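Local coordinates for integral membrane indolylacetylinositol arabinosyltransferase EmbB (Mycolicibacterium smegmatis MC2 155, PDB 7BVC), which probably transfers arabinose units in the membrane to build the arabinan of the mycobacterial cell-wall arabinogalactan, at residues V604-S616 with T678-I691. Residues are numbered along the deposited sequence; the frame is centred on the assembly and turned at random.
Sequences VLRSARNRMAFLS and TESRVVDRLTAAPI
R611, on the first turn of helix 608-625, sends its guanidinium across to the short helix 682-686. R611 NH1 donates to T687 OG1 at 2.9 Å, with the hydroxyl in the guanidinium plane, and also to D684 OD1 at 3.1 Å. D684 OD1 takes NH1 on its anti lone pair and R611 NH2 by a weak bond, completing a salt bridge in which the two flat groups lie 19° apart. Arginine suits the place because its third nitrogen is used too: R611 NE donates to L605 O at 3.0 Å. A bend at chi3 (-92°) turns the group to meet it; with partners on all three nitrogens, rotation of the guanidinium is restricted. T687 is positioned in turn by its own helix end, its OG1 donating to V683 O while its methyl CG2 rests against R611 CB. Beside these polar bonds, branched V683 can present one methyl to each of two neighbours, CG1 to A608 CB and CG2 to M612 SD (4.0 Å). Farther along, L615 meets L686 and P690, and I691 CD1 touches the F614 ring edge. The network ties charge to charge at the predicted membrane boundary, probably favouring an ionised D684, while apolar contacts continue along the two predicted transmembrane helices.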
ATOM      1  N   VAL B 604       3.087 -42.492  -9.314  1.00 40.55           N
ATOM      2  CA  VAL B 604       2.470 -42.213  -8.025  1.00 40.55           C
ATOM      3  C   VAL B 604       1.069 -41.638  -8.197  1.00 40.55           C
ATOM      4  O   VAL B 604       0.117 -42.103  -7.570  1.00 40.55           O
ATOM      5  CB  VAL B 604       3.359 -41.275  -7.181  1.00 40.55           C
ATOM      6  CG1 VAL B 604       2.755 -41.070  -5.809  1.00 40.55           C
ATOM      7  CG2 VAL B 604       4.758 -41.846  -7.065  1.00 40.55           C
ATOM      8  N   LEU B 605       0.924 -40.620  -9.045  1.00 39.76           N
ATOM      9  CA  LEU B 605      -0.390 -40.139  -9.467  1.00 39.76           C
ATOM     10  C   LEU B 605      -0.784 -40.933 -10.703  1.00 39.76           C
ATOM     11  O   LEU B 605      -0.278 -40.690 -11.799  1.00 39.76           O
ATOM     12  CB  LEU B 605      -0.363 -38.642  -9.750  1.00 39.76           C
ATOM     13  CG  LEU B 605      -0.863 -37.705  -8.649  1.00 39.76           C
ATOM     14  CD1 LEU B 605      -0.811 -36.262  -9.115  1.00 39.76           C
ATOM     15  CD2 LEU B 605      -2.267 -38.077  -8.227  1.00 39.76           C
ATOM     16  N   ARG B 606      -1.699 -41.884 -10.531  1.00 41.08           N
ATOM     17  CA  ARG B 606      -2.006 -42.837 -11.586  1.00 41.08           C
ATOM     18  C   ARG B 606      -3.166 -42.410 -12.474  1.00 41.08           C
ATOM     19  O   ARG B 606      -3.283 -42.915 -13.596  1.00 41.08           O
ATOM     20  CB  ARG B 606      -2.309 -44.207 -10.977  1.00 41.08           C
ATOM     21  CG  ARG B 606      -1.266 -44.667  -9.975  1.00 41.08           C
ATOM     22  CD  ARG B 606      -1.798 -45.772  -9.086  1.00 41.08           C
ATOM     23  NE  ARG B 606      -2.453 -45.249  -7.893  1.00 41.08           N
ATOM     24  CZ  ARG B 606      -2.973 -46.010  -6.938  1.00 41.08           C
ATOM     25  NH1 ARG B 606      -2.914 -47.329  -7.038  1.00 41.08           N
ATOM     26  NH2 ARG B 606      -3.556 -45.455  -5.885  1.00 41.08           N
ATOM     27  N   SER B 607      -4.019 -41.500 -12.012  1.00 44.72           N
ATOM     28  CA  SER B 607      -5.168 -41.059 -12.790  1.00 44.72           C
ATOM     29  C   SER B 607      -4.800 -39.843 -13.626  1.00 44.72           C
ATOM     30  O   SER B 607      -4.035 -38.981 -13.188  1.00 44.72           O
ATOM     31  CB  SER B 607      -6.346 -40.728 -11.876  1.00 44.72           C
ATOM     32  OG  SER B 607      -6.166 -39.469 -11.257  1.00 44.72           O
ATOM     33  N   ALA B 608      -5.361 -39.777 -14.835  1.00 46.00           N
ATOM     34  CA  ALA B 608      -4.985 -38.727 -15.773  1.00 46.00           C
ATOM     35  C   ALA B 608      -5.506 -37.359 -15.353  1.00 46.00           C
ATOM     36  O   ALA B 608      -4.840 -36.345 -15.597  1.00 46.00           O
ATOM     37  CB  ALA B 608      -5.487 -39.073 -17.173  1.00 46.00           C
ATOM     38  N   ARG B 609      -6.682 -37.300 -14.726  1.00 44.15           N
ATOM     39  CA  ARG B 609      -7.278 -35.999 -14.432  1.00 44.15           C
ATOM     40  C   ARG B 609      -6.535 -35.273 -13.320  1.00 44.15           C
ATOM     41  O   ARG B 609      -6.452 -34.041 -13.340  1.00 44.15           O
ATOM     42  CB  ARG B 609      -8.759 -36.157 -14.087  1.00 44.15           C
ATOM     43  CG  ARG B 609      -9.057 -36.720 -12.714  1.00 44.15           C
ATOM     44  CD  ARG B 609     -10.425 -36.269 -12.245  1.00 44.15           C
ATOM     45  NE  ARG B 609     -10.883 -37.001 -11.069  1.00 44.15           N
ATOM     46  CZ  ARG B 609     -10.631 -36.638  -9.817  1.00 44.15           C
ATOM     47  NH1 ARG B 609     -11.090 -37.365  -8.809  1.00 44.15           N
ATOM     48  NH2 ARG B 609      -9.924 -35.550  -9.570  1.00 44.15           N
ATOM     49  N   ASN B 610      -5.960 -36.006 -12.367  1.00 42.34           N
ATOM     50  CA  ASN B 610      -5.175 -35.359 -11.321  1.00 42.34           C
ATOM     51  C   ASN B 610      -3.908 -34.737 -11.895  1.00 42.34           C
ATOM     52  O   ASN B 610      -3.545 -33.604 -11.547  1.00 42.34           O
ATOM     53  CB  ASN B 610      -4.837 -36.369 -10.227  1.00 42.34           C
ATOM     54  CG  ASN B 610      -6.067 -36.880  -9.507  1.00 42.34           C
ATOM     55  OD1 ASN B 610      -6.963 -36.112  -9.163  1.00 42.34           O
ATOM     56  ND2 ASN B 610      -6.119 -38.184  -9.275  1.00 42.34           N
ATOM     57  N   ARG B 611      -3.234 -35.452 -12.794  1.00 43.54           N
ATOM     58  CA  ARG B 611      -2.036 -34.910 -13.421  1.00 43.54           C
ATOM     59  C   ARG B 611      -2.374 -33.738 -14.335  1.00 43.54           C
ATOM     60  O   ARG B 611      -1.614 -32.767 -14.417  1.00 43.54           O
ATOM     61  CB  ARG B 611      -1.311 -36.017 -14.183  1.00 43.54           C
ATOM     62  CG  ARG B 611      -0.626 -37.015 -13.262  1.00 43.54           C
ATOM     63  CD  ARG B 611       0.230 -38.008 -14.019  1.00 43.54           C
ATOM     64  NE  ARG B 611      -0.506 -39.217 -14.371  1.00 43.54           N
ATOM     65  CZ  ARG B 611      -0.671 -39.653 -15.612  1.00 43.54           C
ATOM     66  NH1 ARG B 611      -0.152 -38.977 -16.625  1.00 43.54           N
ATOM     67  NH2 ARG B 611      -1.354 -40.764 -15.842  1.00 43.54           N
ATOM     68  N   MET B 612      -3.526 -33.797 -15.007  1.00 44.11           N
ATOM     69  CA  MET B 612      -3.955 -32.663 -15.818  1.00 44.11           C
ATOM     70  C   MET B 612      -4.256 -31.445 -14.952  1.00 44.11           C
ATOM     71  O   MET B 612      -3.931 -30.312 -15.327  1.00 44.11           O
ATOM     72  CB  MET B 612      -5.174 -33.047 -16.653  1.00 44.11           C
ATOM     73  CG  MET B 612      -5.284 -32.288 -17.956  1.00 44.11           C
ATOM     74  SD  MET B 612      -3.989 -32.737 -19.120  1.00 44.11           S
ATOM     75  CE  MET B 612      -3.825 -31.210 -20.034  1.00 44.11           C
ATOM     76  N   ALA B 613      -4.870 -31.657 -13.786  1.00 43.31           N
ATOM     77  CA  ALA B 613      -5.134 -30.543 -12.880  1.00 43.31           C
ATOM     78  C   ALA B 613      -3.838 -29.940 -12.354  1.00 43.31           C
ATOM     79  O   ALA B 613      -3.728 -28.716 -12.202  1.00 43.31           O
ATOM     80  CB  ALA B 613      -6.021 -31.005 -11.724  1.00 43.31           C
ATOM     81  N   PHE B 614      -2.838 -30.779 -12.077  1.00 41.55           N
ATOM     82  CA  PHE B 614      -1.556 -30.238 -11.635  1.00 41.55           C
ATOM     83  C   PHE B 614      -0.872 -29.452 -12.748  1.00 41.55           C
ATOM     84  O   PHE B 614      -0.255 -28.411 -12.491  1.00 41.55           O
ATOM     85  CB  PHE B 614      -0.644 -31.354 -11.131  1.00 41.55           C
ATOM     86  CG  PHE B 614       0.566 -30.848 -10.407  1.00 41.55           C
ATOM     87  CD1 PHE B 614       0.449 -30.292  -9.146  1.00 41.55           C
ATOM     88  CD2 PHE B 614       1.819 -30.909 -10.990  1.00 41.55           C
ATOM     89  CE1 PHE B 614       1.555 -29.816  -8.479  1.00 41.55           C
ATOM     90  CE2 PHE B 614       2.928 -30.434 -10.324  1.00 41.55           C
ATOM     91  CZ  PHE B 614       2.796 -29.889  -9.068  1.00 41.55           C
ATOM     92  N   LEU B 615      -0.959 -29.936 -13.989  1.00 40.81           N
ATOM     93  CA  LEU B 615      -0.435 -29.170 -15.117  1.00 40.81           C
ATOM     94  C   LEU B 615      -1.134 -27.821 -15.237  1.00 40.81           C
ATOM     95  O   LEU B 615      -0.492 -26.796 -15.505  1.00 40.81           O
ATOM     96  CB  LEU B 615      -0.590 -29.974 -16.407  1.00 40.81           C
ATOM     97  CG  LEU B 615      -0.052 -29.331 -17.683  1.00 40.81           C
ATOM     98  CD1 LEU B 615       1.434 -29.066 -17.551  1.00 40.81           C
ATOM     99  CD2 LEU B 615      -0.335 -30.217 -18.882  1.00 40.81           C
ATOM    100  N   SER B 616      -2.456 -27.809 -15.054  1.00 41.42           N
ATOM    101  CA  SER B 616      -3.200 -26.553 -15.061  1.00 41.42           C
ATOM    102  C   SER B 616      -2.698 -25.607 -13.980  1.00 41.42           C
ATOM    103  O   SER B 616      -2.535 -24.406 -14.222  1.00 41.42           O
ATOM    104  CB  SER B 616      -4.691 -26.831 -14.878  1.00 41.42           C
ATOM    105  OG  SER B 616      -5.429 -25.626 -14.834  1.00 41.42           O
ATOM    106  N   THR B 678      -9.308 -42.686 -17.051  1.00 60.04           N
ATOM    107  CA  THR B 678      -8.072 -42.752 -16.283  1.00 60.04           C
ATOM    108  C   THR B 678      -6.878 -43.241 -17.095  1.00 60.04           C
ATOM    109  O   THR B 678      -5.794 -43.408 -16.521  1.00 60.04           O
ATOM    110  CB  THR B 678      -8.241 -43.661 -15.055  1.00 60.04           C
ATOM    111  OG1 THR B 678      -8.622 -44.974 -15.485  1.00 60.04           O
ATOM    112  CG2 THR B 678      -9.290 -43.111 -14.099  1.00 60.04           C
ATOM    113  N   GLU B 679      -7.024 -43.473 -18.398  1.00 64.05           N
ATOM    114  CA  GLU B 679      -5.961 -44.064 -19.206  1.00 64.05           C
ATOM    115  C   GLU B 679      -5.777 -43.277 -20.501  1.00 64.05           C
ATOM    116  O   GLU B 679      -5.743 -43.832 -21.599  1.00 64.05           O
ATOM    117  CB  GLU B 679      -6.251 -45.538 -19.488  1.00 64.05           C
ATOM    118  CG  GLU B 679      -5.002 -46.422 -19.613  1.00 64.05           C
ATOM    119  CD  GLU B 679      -4.302 -46.326 -20.960  1.00 64.05           C
ATOM    120  OE1 GLU B 679      -3.056 -46.227 -20.974  1.00 64.05           O
ATOM    121  OE2 GLU B 679      -4.989 -46.385 -22.001  1.00 64.05           O
ATOM    122  N   SER B 680      -5.685 -41.956 -20.388  1.00 61.15           N
ATOM    123  CA  SER B 680      -5.315 -41.155 -21.542  1.00 61.15           C
ATOM    124  C   SER B 680      -3.835 -41.354 -21.863  1.00 61.15           C
ATOM    125  O   SER B 680      -3.029 -41.719 -21.002  1.00 61.15           O
ATOM    126  CB  SER B 680      -5.613 -39.678 -21.291  1.00 61.15           C
ATOM    127  OG  SER B 680      -5.249 -38.887 -22.406  1.00 61.15           O
ATOM    128  N   ARG B 681      -3.477 -41.106 -23.122  1.00 63.48           N
ATOM    129  CA  ARG B 681      -2.127 -41.384 -23.598  1.00 63.48           C
ATOM    130  C   ARG B 681      -1.296 -40.143 -23.873  1.00 63.48           C
ATOM    131  O   ARG B 681      -0.083 -40.175 -23.665  1.00 63.48           O
ATOM    132  CB  ARG B 681      -2.175 -42.235 -24.874  1.00 63.48           C
ATOM    133  CG  ARG B 681      -0.834 -42.834 -25.259  1.00 63.48           C
ATOM    134  CD  ARG B 681      -1.005 -44.114 -26.056  1.00 63.48           C
ATOM    135  NE  ARG B 681       0.141 -45.005 -25.905  1.00 63.48           N
ATOM    136  CZ  ARG B 681       0.326 -45.815 -24.869  1.00 63.48           C
ATOM    137  NH1 ARG B 681       1.401 -46.592 -24.814  1.00 63.48           N
ATOM    138  NH2 ARG B 681      -0.561 -45.851 -23.884  1.00 63.48           N
ATOM    139  N   VAL B 682      -1.909 -39.052 -24.333  1.00 57.28           N
ATOM    140  CA  VAL B 682      -1.156 -37.818 -24.518  1.00 57.28           C
ATOM    141  C   VAL B 682      -0.909 -37.109 -23.194  1.00 57.28           C
ATOM    142  O   VAL B 682       0.041 -36.321 -23.087  1.00 57.28           O
ATOM    143  CB  VAL B 682      -1.873 -36.885 -25.505  1.00 57.28           C
ATOM    144  CG1 VAL B 682      -2.125 -37.605 -26.815  1.00 57.28           C
ATOM    145  CG2 VAL B 682      -3.179 -36.404 -24.918  1.00 57.28           C
ATOM    146  N   VAL B 683      -1.733 -37.371 -22.178  1.00 56.66           N
ATOM    147  CA  VAL B 683      -1.452 -36.844 -20.849  1.00 56.66           C
ATOM    148  C   VAL B 683      -0.171 -37.453 -20.301  1.00 56.66           C
ATOM    149  O   VAL B 683       0.594 -36.781 -19.598  1.00 56.66           O
ATOM    150  CB  VAL B 683      -2.647 -37.091 -19.911  1.00 56.66           C
ATOM    151  CG1 VAL B 683      -2.398 -36.461 -18.556  1.00 56.66           C
ATOM    152  CG2 VAL B 683      -3.917 -36.534 -20.524  1.00 56.66           C
ATOM    153  N   ASP B 684       0.093 -38.726 -20.617  1.00 59.14           N
ATOM    154  CA  ASP B 684       1.348 -39.346 -20.205  1.00 59.14           C
ATOM    155  C   ASP B 684       2.548 -38.626 -20.802  1.00 59.14           C
ATOM    156  O   ASP B 684       3.615 -38.578 -20.181  1.00 59.14           O
ATOM    157  CB  ASP B 684       1.365 -40.819 -20.606  1.00 59.14           C
ATOM    158  CG  ASP B 684       0.354 -41.643 -19.840  1.00 59.14           C
ATOM    159  OD1 ASP B 684       0.027 -41.271 -18.695  1.00 59.14           O
ATOM    160  OD2 ASP B 684      -0.109 -42.668 -20.381  1.00 59.14           O
ATOM    161  N   ARG B 685       2.397 -38.066 -22.003  1.00 58.60           N
ATOM    162  CA  ARG B 685       3.476 -37.301 -22.614  1.00 58.60           C
ATOM    163  C   ARG B 685       3.574 -35.901 -22.021  1.00 58.60           C
ATOM    164  O   ARG B 685       4.679 -35.401 -21.788  1.00 58.60           O
ATOM    165  CB  ARG B 685       3.270 -37.220 -24.126  1.00 58.60           C
ATOM    166  CG  ARG B 685       3.406 -38.547 -24.849  1.00 58.60           C
ATOM    167  CD  ARG B 685       3.054 -38.407 -26.321  1.00 58.60           C
ATOM    168  NE  ARG B 685       2.951 -39.702 -26.988  1.00 58.60           N
ATOM    169  CZ  ARG B 685       2.326 -39.898 -28.143  1.00 58.60           C
ATOM    170  NH1 ARG B 685       1.743 -38.883 -28.767  1.00 58.60           N
ATOM    171  NH2 ARG B 685       2.280 -41.111 -28.676  1.00 58.60           N
ATOM    172  N   LEU B 686       2.432 -35.258 -21.771  1.00 54.56           N
ATOM    173  CA  LEU B 686       2.454 -33.865 -21.336  1.00 54.56           C
ATOM    174  C   LEU B 686       2.825 -33.716 -19.866  1.00 54.56           C
ATOM    175  O   LEU B 686       3.357 -32.674 -19.473  1.00 54.56           O
ATOM    176  CB  LEU B 686       1.099 -33.210 -21.598  1.00 54.56           C
ATOM    177  CG  LEU B 686       0.657 -33.088 -23.054  1.00 54.56           C
ATOM    178  CD1 LEU B 686      -0.789 -32.635 -23.128  1.00 54.56           C
ATOM    179  CD2 LEU B 686       1.556 -32.122 -23.803  1.00 54.56           C
ATOM    180  N   THR B 687       2.566 -34.729 -19.039  1.00 54.47           N
ATOM    181  CA  THR B 687       2.691 -34.603 -17.591  1.00 54.47           C
ATOM    182  C   THR B 687       3.851 -35.420 -17.036  1.00 54.47           C
ATOM    183  O   THR B 687       3.728 -36.081 -16.004  1.00 54.47           O
ATOM    184  CB  THR B 687       1.389 -35.005 -16.904  1.00 54.47           C
ATOM    185  OG1 THR B 687       1.107 -36.381 -17.180  1.00 54.47           O
ATOM    186  CG2 THR B 687       0.240 -34.146 -17.403  1.00 54.47           C
ATOM    187  N   ALA B 688       4.991 -35.388 -17.714  1.00 57.30           N
ATOM    188  CA  ALA B 688       6.221 -36.006 -17.229  1.00 57.30           C
ATOM    189  C   ALA B 688       7.195 -34.885 -16.882  1.00 57.30           C
ATOM    190  O   ALA B 688       7.763 -34.249 -17.774  1.00 57.30           O
ATOM    191  CB  ALA B 688       6.804 -36.957 -18.271  1.00 57.30           C
ATOM    192  N   ALA B 689       7.373 -34.643 -15.581  1.00 52.80           N
ATOM    193  CA  ALA B 689       8.278 -33.624 -15.058  1.00 52.80           C
ATOM    194  C   ALA B 689       7.946 -32.237 -15.597  1.00 52.80           C
ATOM    195  O   ALA B 689       8.709 -31.690 -16.401  1.00 52.80           O
ATOM    196  CB  ALA B 689       9.730 -33.979 -15.382  1.00 52.80           C
ATOM    197  N   PRO B 690       6.819 -31.638 -15.194  1.00 50.15           N
ATOM    198  CA  PRO B 690       6.501 -30.282 -15.663  1.00 50.15           C
ATOM    199  C   PRO B 690       7.235 -29.197 -14.885  1.00 50.15           C
ATOM    200  O   PRO B 690       7.481 -28.105 -15.408  1.00 50.15           O
ATOM    201  CB  PRO B 690       4.986 -30.193 -15.454  1.00 50.15           C
ATOM    202  CG  PRO B 690       4.725 -31.087 -14.298  1.00 50.15           C
ATOM    203  CD  PRO B 690       5.745 -32.197 -14.353  1.00 50.15           C
ATOM    204  N   ILE B 691       7.586 -29.491 -13.636  1.00 47.82           N
ATOM    205  CA  ILE B 691       8.255 -28.534 -12.757  1.00 47.82           C
ATOM    206  C   ILE B 691       9.670 -28.230 -13.251  1.00 47.82           C
ATOM    207  O   ILE B 691      10.064 -27.052 -13.256  1.00 47.82           O
ATOM    208  CB  ILE B 691       8.271 -29.038 -11.304  1.00 47.82           C
ATOM    209  CG1 ILE B 691       6.846 -29.308 -10.820  1.00 47.82           C
ATOM    210  CG2 ILE B 691       8.955 -28.030 -10.397  1.00 47.82           C
ATOM    211  CD1 ILE B 691       6.760 -29.684  -9.361  1.00 47.82           C
TER